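Local coordinates for chitooligosaccharide oxidase (Gibberella zeae, PDB 6Y0R), which oxidises the C1 hydroxyl of chitooligosaccharides to the corresponding lactone with a bicovalently bound FAD, reducing molecular oxygen to hydrogen peroxide, at residues 86-91 / 105-110; 97-102 / 482-487; 160-165 / 444-449. All coordinates share one frame; numbering follows the deposited sequence.

All three contacts touch the FAD, at different points along it. Interactions 1 and 3 are buried, whereas interaction 2 lies at the surface. Interaction 1 pairs two neighbouring strands of the FAD-binding domain, chiefly through main-chain hydrogen bonds, and meets the adenosine end. Interaction 2 joins the loop between those strands to the C-terminal 482-487 segment by van der Waals packing and water; the two contacts touch where Ser88 OG meets the CA of Gly102. Interaction 3, whose centre lies about 4 Å from the chain centre, works through an asparagine amide bonded to a helix carbonyl, with a phenol reaching the isoalloxazine. Gln486 NE2 probably donates to Asp449 O, tying 482-487 to 444-449.

Interaction 1: 86-91 / 105-110; sequences AISAKS and DGHLMI. With FAD (flavin-adenine dinucleotide), chain B.
The methyl group of Ala86 sits over one face of the His107 imidazole, its CB 3.4 Å from the ring centroid and 8° off the ring normal, a CH-pi contact. With CG of His107 anti to its own carbonyl carbon (chi1 -72°), the ring reaches over Ala86 to Ser88, where ND1 donates to Ser88 OG at 2.8 Å. The hydroxyl stands 22° out of the ring plane. The other ring nitrogen, NE2, is held by Glu104, so both ends of the imidazole are tied, and the carboxylate probably favours a positive or strongly polarised ring.

Beyond this ring, 87-90 and 108-110 run parallel, their axes 4.6 Å apart at closest. Ile87 is in register with Leu108, Ser88 with Met109 and Ala89 with Ile110. Four backbone bonds join the two segments: Leu108 N to Ala86 O, Ser88 N to Leu108 O, Ile110 N to Ser88 O and Lys90 N to Ile110 O. On the face carrying Ile87, Leu108, Ala89 and Ile110, the Ile87 CG2 branch meets Ile110 CD1 at 3.7 Å, and helix 70-83 packs against Ile110. On the face of Ser88 and Met109, the Met109 sulphur SD lies 3.8 Å from Lys90 CD, packing against the aliphatic part of the lysine; NZ goes on to a salt bridge with Glu111 and a bond to Asp49 O.

The C-terminal end of 86-91 turns to the cofactor. The ribose hydroxyl O2B donates to Ala89 O at 2.6 Å. Ser91 N donates to phosphate oxygen O2A at 2.8 Å. Ser91 OG reaches adenine N7A at 2.7 Å, also as donor. Regular parallel pairing thus fixes a strand whose end meets the cofactor through two main-chain groups, Ala89 O and Ser91 N, and the Ser91 hydroxyl.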
# COMPACT_ATOMS: atom_id res chain seq x y z
N ALA A 86 15.24 18.59 -3.30
CA ALA A 86 14.65 17.27 -2.98
C ALA A 86 13.68 16.93 -4.11
O ALA A 86 12.99 17.81 -4.59
CB ALA A 86 13.99 17.27 -1.63
N ILE A 87 13.65 15.65 -4.46
CA ILE A 87 12.88 15.12 -5.60
C ILE A 87 11.96 14.04 -5.03
O ILE A 87 12.47 13.17 -4.34
CB ILE A 87 13.77 14.54 -6.69
CG1 ILE A 87 14.82 15.57 -7.15
CG2 ILE A 87 12.91 14.03 -7.85
CD1 ILE A 87 15.88 14.99 -8.00
N SER A 88 10.70 14.08 -5.44
CA SER A 88 9.66 13.09 -5.06
C SER A 88 8.90 12.71 -6.32
O SER A 88 8.46 13.63 -7.06
CB SER A 88 8.74 13.65 -4.03
OG SER A 88 9.43 13.89 -2.81
N ALA A 89 8.76 11.42 -6.56
CA ALA A 89 7.91 10.91 -7.65
C ALA A 89 6.50 10.69 -7.10
O ALA A 89 6.37 10.15 -5.98
CB ALA A 89 8.45 9.65 -8.24
N LYS A 90 5.50 11.03 -7.90
CA LYS A 90 4.07 10.79 -7.57
C LYS A 90 3.49 9.96 -8.72
O LYS A 90 3.46 10.47 -9.87
CB LYS A 90 3.31 12.09 -7.26
CG LYS A 90 1.88 11.90 -6.79
CD LYS A 90 1.33 13.06 -6.01
CE LYS A 90 -0.09 13.45 -6.37
NZ LYS A 90 -0.29 14.02 -7.72
N SER A 91 3.00 8.77 -8.42
CA SER A 91 2.35 7.86 -9.41
C SER A 91 0.82 8.05 -9.32
O SER A 91 0.27 8.91 -10.03
CB SER A 91 2.77 6.45 -9.25
OG SER A 91 4.13 6.24 -9.63
N ASP A 105 6.70 21.00 1.90
CA ASP A 105 6.72 21.92 0.74
C ASP A 105 8.08 21.88 0.08
O ASP A 105 9.09 21.53 0.75
CB ASP A 105 6.38 23.35 1.18
CG ASP A 105 4.94 23.54 1.63
OD1 ASP A 105 4.08 22.74 1.26
OD2 ASP A 105 4.70 24.50 2.33
N GLY A 106 8.14 22.27 -1.19
CA GLY A 106 9.39 22.74 -1.82
C GLY A 106 10.14 21.69 -2.61
O GLY A 106 11.26 21.98 -3.11
N HIS A 107 9.57 20.49 -2.80
CA HIS A 107 10.27 19.49 -3.62
C HIS A 107 10.05 19.77 -5.11
O HIS A 107 9.03 20.43 -5.43
CB HIS A 107 9.78 18.06 -3.30
CG HIS A 107 10.25 17.58 -1.97
ND1 HIS A 107 10.54 16.22 -1.74
CD2 HIS A 107 10.55 18.24 -0.82
CE1 HIS A 107 10.93 16.12 -0.48
NE2 HIS A 107 10.94 17.33 0.09
N LEU A 108 10.91 19.20 -5.93
CA LEU A 108 10.62 18.94 -7.35
C LEU A 108 9.74 17.70 -7.34
O LEU A 108 10.27 16.63 -6.99
CB LEU A 108 11.89 18.74 -8.17
CG LEU A 108 11.68 18.17 -9.58
CD1 LEU A 108 10.70 19.00 -10.37
CD2 LEU A 108 13.01 18.06 -10.32
N MET A 109 8.47 17.85 -7.69
CA MET A 109 7.58 16.68 -7.80
C MET A 109 7.50 16.20 -9.27
O MET A 109 7.27 17.03 -10.21
CB MET A 109 6.19 16.94 -7.22
CG MET A 109 5.32 15.66 -7.16
SD MET A 109 3.79 15.97 -6.30
CE MET A 109 2.93 16.92 -7.57
N ILE A 110 7.75 14.94 -9.48
CA ILE A 110 7.70 14.32 -10.83
C ILE A 110 6.40 13.53 -10.87
O ILE A 110 6.32 12.43 -10.24
CB ILE A 110 8.96 13.52 -11.15
CG1 ILE A 110 10.22 14.41 -11.01
CG2 ILE A 110 8.86 12.91 -12.53
CD1 ILE A 110 11.51 13.73 -11.29
PA FAD B . 1.92 8.11 -4.34
O1A FAD B . 1.45 9.08 -3.33
O2A FAD B . 2.06 8.52 -5.75
O5B FAD B . 3.32 7.49 -3.89
C5B FAD B . 3.47 6.75 -2.68
C4B FAD B . 4.94 6.71 -2.30
O4B FAD B . 5.69 6.00 -3.32
C3B FAD B . 5.68 8.06 -2.18
O3B FAD B . 6.78 7.96 -1.27
C2B FAD B . 6.20 8.28 -3.59
O2B FAD B . 7.27 9.22 -3.69
C1B FAD B . 6.61 6.88 -3.96
N9A FAD B . 6.59 6.59 -5.38
C8A FAD B . 5.48 6.53 -6.18
N7A FAD B . 5.79 6.25 -7.45
C5A FAD B . 7.17 6.14 -7.46
C6A FAD B . 8.09 5.88 -8.49
N6A FAD B . 7.69 5.62 -9.74
N1A FAD B . 9.42 5.87 -8.19
C2A FAD B . 9.77 6.15 -6.91
N3A FAD B . 8.99 6.39 -5.86
C4A FAD B . 7.68 6.38 -6.19
N1 FAD B . -2.74 -0.57 0.01
C2 FAD B . -2.74 -1.91 -0.01
O2 FAD B . -1.66 -2.57 0.21
N3 FAD B . -3.90 -2.58 -0.29
C4 FAD B . -5.10 -1.95 -0.56
O4 FAD B . -6.12 -2.62 -0.83
C4X FAD B . -5.13 -0.54 -0.57
N5 FAD B . -6.26 0.10 -0.89
C5X FAD B . -6.21 1.47 -1.01
C6 FAD B . -7.37 2.17 -1.42
C7 FAD B . -7.37 3.55 -1.54
C7M FAD B . -8.62 4.30 -1.95
C8 FAD B . -6.14 4.29 -1.30
C8M FAD B . -6.01 5.79 -1.52
C9 FAD B . -5.00 3.58 -0.85
C9A FAD B . -5.02 2.19 -0.70
N10 FAD B . -3.87 1.49 -0.30
C10 FAD B . -3.87 0.09 -0.25
C1' FAD B . -2.63 2.19 0.06
C2' FAD B . -1.69 2.31 -1.14
O2' FAD B . -1.04 1.06 -1.40
C3' FAD B . -0.67 3.37 -0.82
O3' FAD B . -1.42 4.59 -0.61
C4' FAD B . 0.33 3.50 -1.97
O4' FAD B . 1.60 3.99 -1.51
C5' FAD B . -0.24 4.43 -3.01
O5' FAD B . 0.58 4.43 -4.20
P FAD B . 0.42 5.66 -5.19
O1P FAD B . 1.33 5.45 -6.34
O2P FAD B . -1.00 5.95 -5.48
O3P FAD B . 0.90 6.88 -4.23
O HOH W 1 13.85 20.92 -1.68

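Interaction 2: 97-102 / 482-487. With FAD (flavin-adenine dinucleotide), chain B.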
# COMPACT_ATOMS: atom_id res chain seq x y z
N THR A 97 -0.13 10.17 3.66
CA THR A 97 0.59 11.31 4.28
C THR A 97 1.23 12.18 3.18
O THR A 97 2.13 13.04 3.53
CB THR A 97 1.53 10.78 5.36
OG1 THR A 97 2.50 9.94 4.75
CG2 THR A 97 0.78 10.11 6.49
N SER A 98 0.81 12.01 1.92
CA SER A 98 1.18 12.92 0.80
C SER A 98 2.68 12.83 0.54
O SER A 98 3.33 13.85 0.16
CB SER A 98 0.74 14.35 1.08
OG SER A 98 -0.64 14.39 1.47
N LEU A 99 3.25 11.63 0.71
CA LEU A 99 4.71 11.43 0.49
C LEU A 99 5.09 11.54 -0.99
O LEU A 99 6.31 11.73 -1.25
CB LEU A 99 5.20 10.14 1.15
CG LEU A 99 4.97 10.08 2.67
CD1 LEU A 99 5.56 8.83 3.28
CD2 LEU A 99 5.52 11.29 3.38
N GLY A 100 4.15 11.52 -1.94
CA GLY A 100 4.52 11.74 -3.35
C GLY A 100 4.91 13.21 -3.57
O GLY A 100 5.50 13.50 -4.64
N PHE A 101 4.51 14.09 -2.65
CA PHE A 101 4.92 15.52 -2.61
C PHE A 101 6.25 15.66 -1.87
O PHE A 101 6.94 16.72 -2.00
CB PHE A 101 3.88 16.39 -1.91
CG PHE A 101 2.60 16.53 -2.68
CD1 PHE A 101 1.76 15.44 -2.83
CD2 PHE A 101 2.27 17.72 -3.32
CE1 PHE A 101 0.59 15.55 -3.57
CE2 PHE A 101 1.10 17.82 -4.04
CZ PHE A 101 0.26 16.74 -4.18
N GLY A 102 6.65 14.63 -1.14
CA GLY A 102 7.77 14.74 -0.21
C GLY A 102 7.39 14.89 1.24
O GLY A 102 8.34 14.98 2.05
N PHE A 482 16.19 11.98 -2.70
CA PHE A 482 14.88 11.24 -2.69
C PHE A 482 14.52 10.96 -1.25
O PHE A 482 14.61 9.81 -0.78
CB PHE A 482 14.93 9.98 -3.57
CG PHE A 482 14.93 10.35 -5.03
CD1 PHE A 482 16.11 10.74 -5.63
CD2 PHE A 482 13.78 10.27 -5.80
CE1 PHE A 482 16.12 11.13 -6.96
CE2 PHE A 482 13.80 10.67 -7.13
CZ PHE A 482 14.96 11.11 -7.71
N ARG A 483 14.06 12.01 -0.59
CA ARG A 483 13.86 11.98 0.88
C ARG A 483 12.45 12.44 1.24
O ARG A 483 11.79 13.19 0.48
CB ARG A 483 14.92 12.81 1.61
CG ARG A 483 14.82 14.31 1.40
CD ARG A 483 15.87 15.01 2.23
NE ARG A 483 15.77 16.45 2.05
CZ ARG A 483 16.49 17.19 1.20
NH1 ARG A 483 16.33 18.51 1.20
NH2 ARG A 483 17.39 16.64 0.41
N ASN A 484 12.03 12.02 2.41
CA ASN A 484 10.82 12.52 3.10
C ASN A 484 11.09 12.33 4.59
O ASN A 484 12.09 11.74 4.97
CB ASN A 484 9.55 11.85 2.56
CG ASN A 484 9.45 10.38 2.93
OD1 ASN A 484 9.54 10.03 4.10
ND2 ASN A 484 9.15 9.52 1.96
N PRO A 485 10.24 12.86 5.49
CA PRO A 485 10.59 12.81 6.91
C PRO A 485 10.79 11.38 7.46
O PRO A 485 11.48 11.27 8.50
CB PRO A 485 9.41 13.52 7.59
CG PRO A 485 8.93 14.50 6.51
CD PRO A 485 9.06 13.70 5.22
N GLN A 486 10.25 10.34 6.81
CA GLN A 486 10.29 8.97 7.36
C GLN A 486 11.17 8.06 6.51
O GLN A 486 11.15 6.90 6.76
CB GLN A 486 8.88 8.38 7.49
CG GLN A 486 8.00 9.24 8.39
CD GLN A 486 6.65 8.63 8.70
OE1 GLN A 486 6.05 7.98 7.84
NE2 GLN A 486 6.08 9.01 9.84
N SER A 487 12.02 8.63 5.68
CA SER A 487 12.78 7.89 4.66
C SER A 487 14.15 7.49 5.22
O SER A 487 14.50 7.84 6.36
CB SER A 487 12.87 8.67 3.38
OG SER A 487 13.74 9.79 3.49
PA FAD B . 1.92 8.11 -4.34
O1A FAD B . 1.45 9.08 -3.33
O2A FAD B . 2.06 8.52 -5.75
O5B FAD B . 3.32 7.49 -3.89
C5B FAD B . 3.47 6.75 -2.68
C4B FAD B . 4.94 6.71 -2.30
O4B FAD B . 5.69 6.00 -3.32
C3B FAD B . 5.68 8.06 -2.18
O3B FAD B . 6.78 7.96 -1.27
C2B FAD B . 6.20 8.28 -3.59
O2B FAD B . 7.27 9.22 -3.69
C1B FAD B . 6.61 6.88 -3.96
N9A FAD B . 6.59 6.59 -5.38
C8A FAD B . 5.48 6.53 -6.18
N7A FAD B . 5.79 6.25 -7.45
C5A FAD B . 7.17 6.14 -7.46
C6A FAD B . 8.09 5.88 -8.49
N6A FAD B . 7.69 5.62 -9.74
N1A FAD B . 9.42 5.87 -8.19
C2A FAD B . 9.77 6.15 -6.91
N3A FAD B . 8.99 6.39 -5.86
C4A FAD B . 7.68 6.38 -6.19
N1 FAD B . -2.74 -0.57 0.01
C2 FAD B . -2.74 -1.91 -0.01
O2 FAD B . -1.66 -2.57 0.21
N3 FAD B . -3.90 -2.58 -0.29
C4 FAD B . -5.10 -1.95 -0.56
O4 FAD B . -6.12 -2.62 -0.83
C4X FAD B . -5.13 -0.54 -0.57
N5 FAD B . -6.26 0.10 -0.89
C5X FAD B . -6.21 1.47 -1.01
C6 FAD B . -7.37 2.17 -1.42
C7 FAD B . -7.37 3.55 -1.54
C7M FAD B . -8.62 4.30 -1.95
C8 FAD B . -6.14 4.29 -1.30
C8M FAD B . -6.01 5.79 -1.52
C9 FAD B . -5.00 3.58 -0.85
C9A FAD B . -5.02 2.19 -0.70
N10 FAD B . -3.87 1.49 -0.30
C10 FAD B . -3.87 0.09 -0.25
C1' FAD B . -2.63 2.19 0.06
C2' FAD B . -1.69 2.31 -1.14
O2' FAD B . -1.04 1.06 -1.40
C3' FAD B . -0.67 3.37 -0.82
O3' FAD B . -1.42 4.59 -0.61
C4' FAD B . 0.33 3.50 -1.97
O4' FAD B . 1.60 3.99 -1.51
C5' FAD B . -0.24 4.43 -3.01
O5' FAD B . 0.58 4.43 -4.20
P FAD B . 0.42 5.66 -5.19
O1P FAD B . 1.33 5.45 -6.34
O2P FAD B . -1.00 5.95 -5.48
O3P FAD B . 0.90 6.88 -4.23
O HOH W 2 4.21 9.86 6.86
O HOH W 3 8.48 10.11 -0.80
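Van der Waals contact forms two direct patches in this surface junction; in one, Leu99 meets Asn484. The two side chains cross at about a right angle, with the leucine methyl CD1 3.9 Å from Asn484 ND2 and CD2 against the amide carbon CG. The second patch forms at Gly102, whose carbonyl oxygen lies 3.4 Å from Asn484 CB. The same oxygen is 3.5 Å from Pro485 CD.

No direct hydrogen bond spans the two segments; water supplies the polar bridges. One water takes a proton from Asn484 ND2 at 2.9 Å. It donates to Leu99 O at 2.7 Å. It also lies 2.8 Å from the FAD ribose oxygen O3B, so that cofactor and both segments share it. A second water lies 2.7 Å from Thr97 OG1 and donates weakly to Gln486 OE1.

In fold terms, the loop between strands 87-90 and 108-111, part of the FAD-binding domain, is here met by the C-terminal berberine-like region. Within that region Asn484 makes an Asx turn: its OD1 accepts from Gln486 N at 2.8 Å, in the carbonyl plane, inside a type I beta turn running from Asn484 to Ser487. CG between the backbone N and the carbonyl carbon (chi1 69°) puts OD1 within reach of that N-H. OD1 serves the turn while ND2 donates to the bridging water. Gln486 is anchored further by Tyr461 at OE1, and Pro485 touches Asn454 of helix 454-462.

Interaction 3: 160-165 / 444-449. With FAD (flavin-adenine dinucleotide), chain B.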
# COMPACT_ATOMS: atom_id res chain seq x y z
N GLY A 160 2.94 2.29 -8.87
CA GLY A 160 4.24 2.74 -8.34
C GLY A 160 4.29 2.71 -6.82
O GLY A 160 5.08 1.90 -6.27
N GLY A 161 3.51 3.53 -6.14
CA GLY A 161 3.62 3.57 -4.69
C GLY A 161 3.27 2.22 -4.10
O GLY A 161 3.88 1.78 -3.13
N HIS A 162 2.26 1.55 -4.67
CA HIS A 162 1.72 0.30 -4.11
C HIS A 162 2.78 -0.78 -4.11
O HIS A 162 3.05 -1.37 -3.07
CB HIS A 162 0.53 -0.12 -5.01
CG HIS A 162 -0.38 -1.13 -4.40
ND1 HIS A 162 -0.60 -2.39 -4.94
CD2 HIS A 162 -1.19 -1.01 -3.34
CE1 HIS A 162 -1.53 -2.98 -4.19
NE2 HIS A 162 -1.91 -2.16 -3.22
N ALA A 163 3.36 -1.05 -5.28
CA ALA A 163 4.32 -2.17 -5.46
C ALA A 163 5.66 -1.84 -4.80
O ALA A 163 6.31 -2.79 -4.37
CB ALA A 163 4.54 -2.48 -6.91
N LEU A 164 6.07 -0.59 -4.74
CA LEU A 164 7.40 -0.24 -4.16
C LEU A 164 7.40 -0.40 -2.65
O LEU A 164 8.50 -0.36 -2.04
CB LEU A 164 7.77 1.16 -4.62
CG LEU A 164 8.06 1.30 -6.12
CD1 LEU A 164 8.25 2.76 -6.49
CD2 LEU A 164 9.21 0.43 -6.59
N HIS A 165 6.23 -0.55 -2.01
CA HIS A 165 6.16 -0.74 -0.54
C HIS A 165 5.48 -2.05 -0.16
O HIS A 165 5.43 -2.33 1.06
CB HIS A 165 5.42 0.44 0.10
CG HIS A 165 6.04 1.73 -0.31
ND1 HIS A 165 7.12 2.29 0.32
CD2 HIS A 165 5.75 2.53 -1.35
CE1 HIS A 165 7.45 3.44 -0.28
NE2 HIS A 165 6.65 3.54 -1.39
N TYR A 444 3.16 -0.68 8.38
CA TYR A 444 3.15 -0.90 6.90
C TYR A 444 3.35 0.46 6.19
O TYR A 444 2.42 1.31 6.30
CB TYR A 444 1.85 -1.64 6.54
CG TYR A 444 1.55 -1.92 5.07
CD1 TYR A 444 2.53 -2.33 4.19
CD2 TYR A 444 0.26 -1.83 4.56
CE1 TYR A 444 2.25 -2.59 2.85
CE2 TYR A 444 -0.04 -2.09 3.23
CZ TYR A 444 0.96 -2.48 2.36
OH TYR A 444 0.73 -2.73 1.03
N ALA A 445 4.45 0.67 5.44
CA ALA A 445 4.77 1.92 4.72
C ALA A 445 3.64 2.29 3.76
O ALA A 445 3.52 3.48 3.45
CB ALA A 445 6.08 1.79 3.99
N ASN A 446 2.79 1.35 3.33
CA ASN A 446 1.62 1.71 2.46
C ASN A 446 0.49 2.31 3.29
O ASN A 446 -0.42 2.89 2.70
CB ASN A 446 1.10 0.60 1.54
CG ASN A 446 1.79 0.59 0.18
OD1 ASN A 446 2.36 1.60 -0.24
ND2 ASN A 446 1.88 -0.60 -0.39
N TYR A 447 0.54 2.19 4.62
CA TYR A 447 -0.44 2.81 5.54
C TYR A 447 0.33 3.67 6.53
O TYR A 447 0.31 3.41 7.74
CB TYR A 447 -1.25 1.77 6.32
CG TYR A 447 -2.10 0.83 5.50
CD1 TYR A 447 -2.61 1.20 4.27
CD2 TYR A 447 -2.45 -0.40 6.00
CE1 TYR A 447 -3.41 0.33 3.54
CE2 TYR A 447 -3.24 -1.28 5.27
CZ TYR A 447 -3.72 -0.91 4.03
OH TYR A 447 -4.52 -1.71 3.25
N PRO A 448 1.04 4.68 6.03
CA PRO A 448 2.00 5.41 6.85
C PRO A 448 1.31 6.26 7.92
O PRO A 448 0.22 6.75 7.68
CB PRO A 448 2.75 6.30 5.88
CG PRO A 448 1.74 6.55 4.78
CD PRO A 448 0.95 5.25 4.67
N ASP A 449 1.97 6.39 9.06
CA ASP A 449 1.48 7.15 10.24
C ASP A 449 2.29 8.45 10.33
O ASP A 449 3.45 8.41 10.72
CB ASP A 449 1.66 6.31 11.50
CG ASP A 449 1.03 6.89 12.74
OD1 ASP A 449 0.84 8.14 12.76
OD2 ASP A 449 0.70 6.10 13.66
PA FAD B . 1.92 8.11 -4.34
O1A FAD B . 1.45 9.08 -3.33
O2A FAD B . 2.06 8.52 -5.75
O5B FAD B . 3.32 7.49 -3.89
C5B FAD B . 3.47 6.75 -2.68
C4B FAD B . 4.94 6.71 -2.30
O4B FAD B . 5.69 6.00 -3.32
C3B FAD B . 5.68 8.06 -2.18
O3B FAD B . 6.78 7.96 -1.27
C2B FAD B . 6.20 8.28 -3.59
O2B FAD B . 7.27 9.22 -3.69
C1B FAD B . 6.61 6.88 -3.96
N9A FAD B . 6.59 6.59 -5.38
C8A FAD B . 5.48 6.53 -6.18
N7A FAD B . 5.79 6.25 -7.45
C5A FAD B . 7.17 6.14 -7.46
C6A FAD B . 8.09 5.88 -8.49
N6A FAD B . 7.69 5.62 -9.74
N1A FAD B . 9.42 5.87 -8.19
C2A FAD B . 9.77 6.15 -6.91
N3A FAD B . 8.99 6.39 -5.86
C4A FAD B . 7.68 6.38 -6.19
N1 FAD B . -2.74 -0.57 0.01
C2 FAD B . -2.74 -1.91 -0.01
O2 FAD B . -1.66 -2.57 0.21
N3 FAD B . -3.90 -2.58 -0.29
C4 FAD B . -5.10 -1.95 -0.56
O4 FAD B . -6.12 -2.62 -0.83
C4X FAD B . -5.13 -0.54 -0.57
N5 FAD B . -6.26 0.10 -0.89
C5X FAD B . -6.21 1.47 -1.01
C6 FAD B . -7.37 2.17 -1.42
C7 FAD B . -7.37 3.55 -1.54
C7M FAD B . -8.62 4.30 -1.95
C8 FAD B . -6.14 4.29 -1.30
C8M FAD B . -6.01 5.79 -1.52
C9 FAD B . -5.00 3.58 -0.85
C9A FAD B . -5.02 2.19 -0.70
N10 FAD B . -3.87 1.49 -0.30
C10 FAD B . -3.87 0.09 -0.25
C1' FAD B . -2.63 2.19 0.06
C2' FAD B . -1.69 2.31 -1.14
O2' FAD B . -1.04 1.06 -1.40
C3' FAD B . -0.67 3.37 -0.82
O3' FAD B . -1.42 4.59 -0.61
C4' FAD B . 0.33 3.50 -1.97
O4' FAD B . 1.60 3.99 -1.51
C5' FAD B . -0.24 4.43 -3.01
O5' FAD B . 0.58 4.43 -4.20
P FAD B . 0.42 5.66 -5.19
O1P FAD B . 1.33 5.45 -6.34
O2P FAD B . -1.00 5.95 -5.48
O3P FAD B . 0.90 6.88 -4.23
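Asn446 ND2 has two acceptors. It donates to His162 O at 3.0 Å, with an N-H...O angle of 161° and the hydrogen directed at a carbonyl lone pair. It also donates to Tyr444 OH at 2.8 Å, and both acceptors lie within a few degrees of the amide plane. On the other branch, OD1 accepts from the FAD ribityl hydroxyl O4' at 2.8 Å. With both heteroatoms engaged, the two bonds from ND2 leave little freedom to rotate the amide.

Tyr444 relays the grip to the flavin: its OH donates to FAD O2 at 2.5 Å, a short bond, and also accepts from Gly167 N. CG anti to the backbone N (chi1 176°) carries the ring to where OH reaches O2, and Asn446 CB lies over one ring face, towards the rim. On the helix side, His165 reaches across with its CB 3.3 Å from Asn446 OD1 and its ring 68° from the amide plane, while the Ala445 methyl lies obliquely to that ring. Its NE2 donates to ribose O4B at 3.3 Å.

Gly161 N donates to pyrophosphate oxygen O1P at 2.9 Å. Helix 159-165 from the FAD-binding domain and the 444-449 segment of the berberine-like region, with its type I turn from Tyr444 to Tyr447, thus hold the cofactor between them, from pyrophosphate to pyrimidine carbonyl, in the FAD pocket of a PCMH-type oxidase.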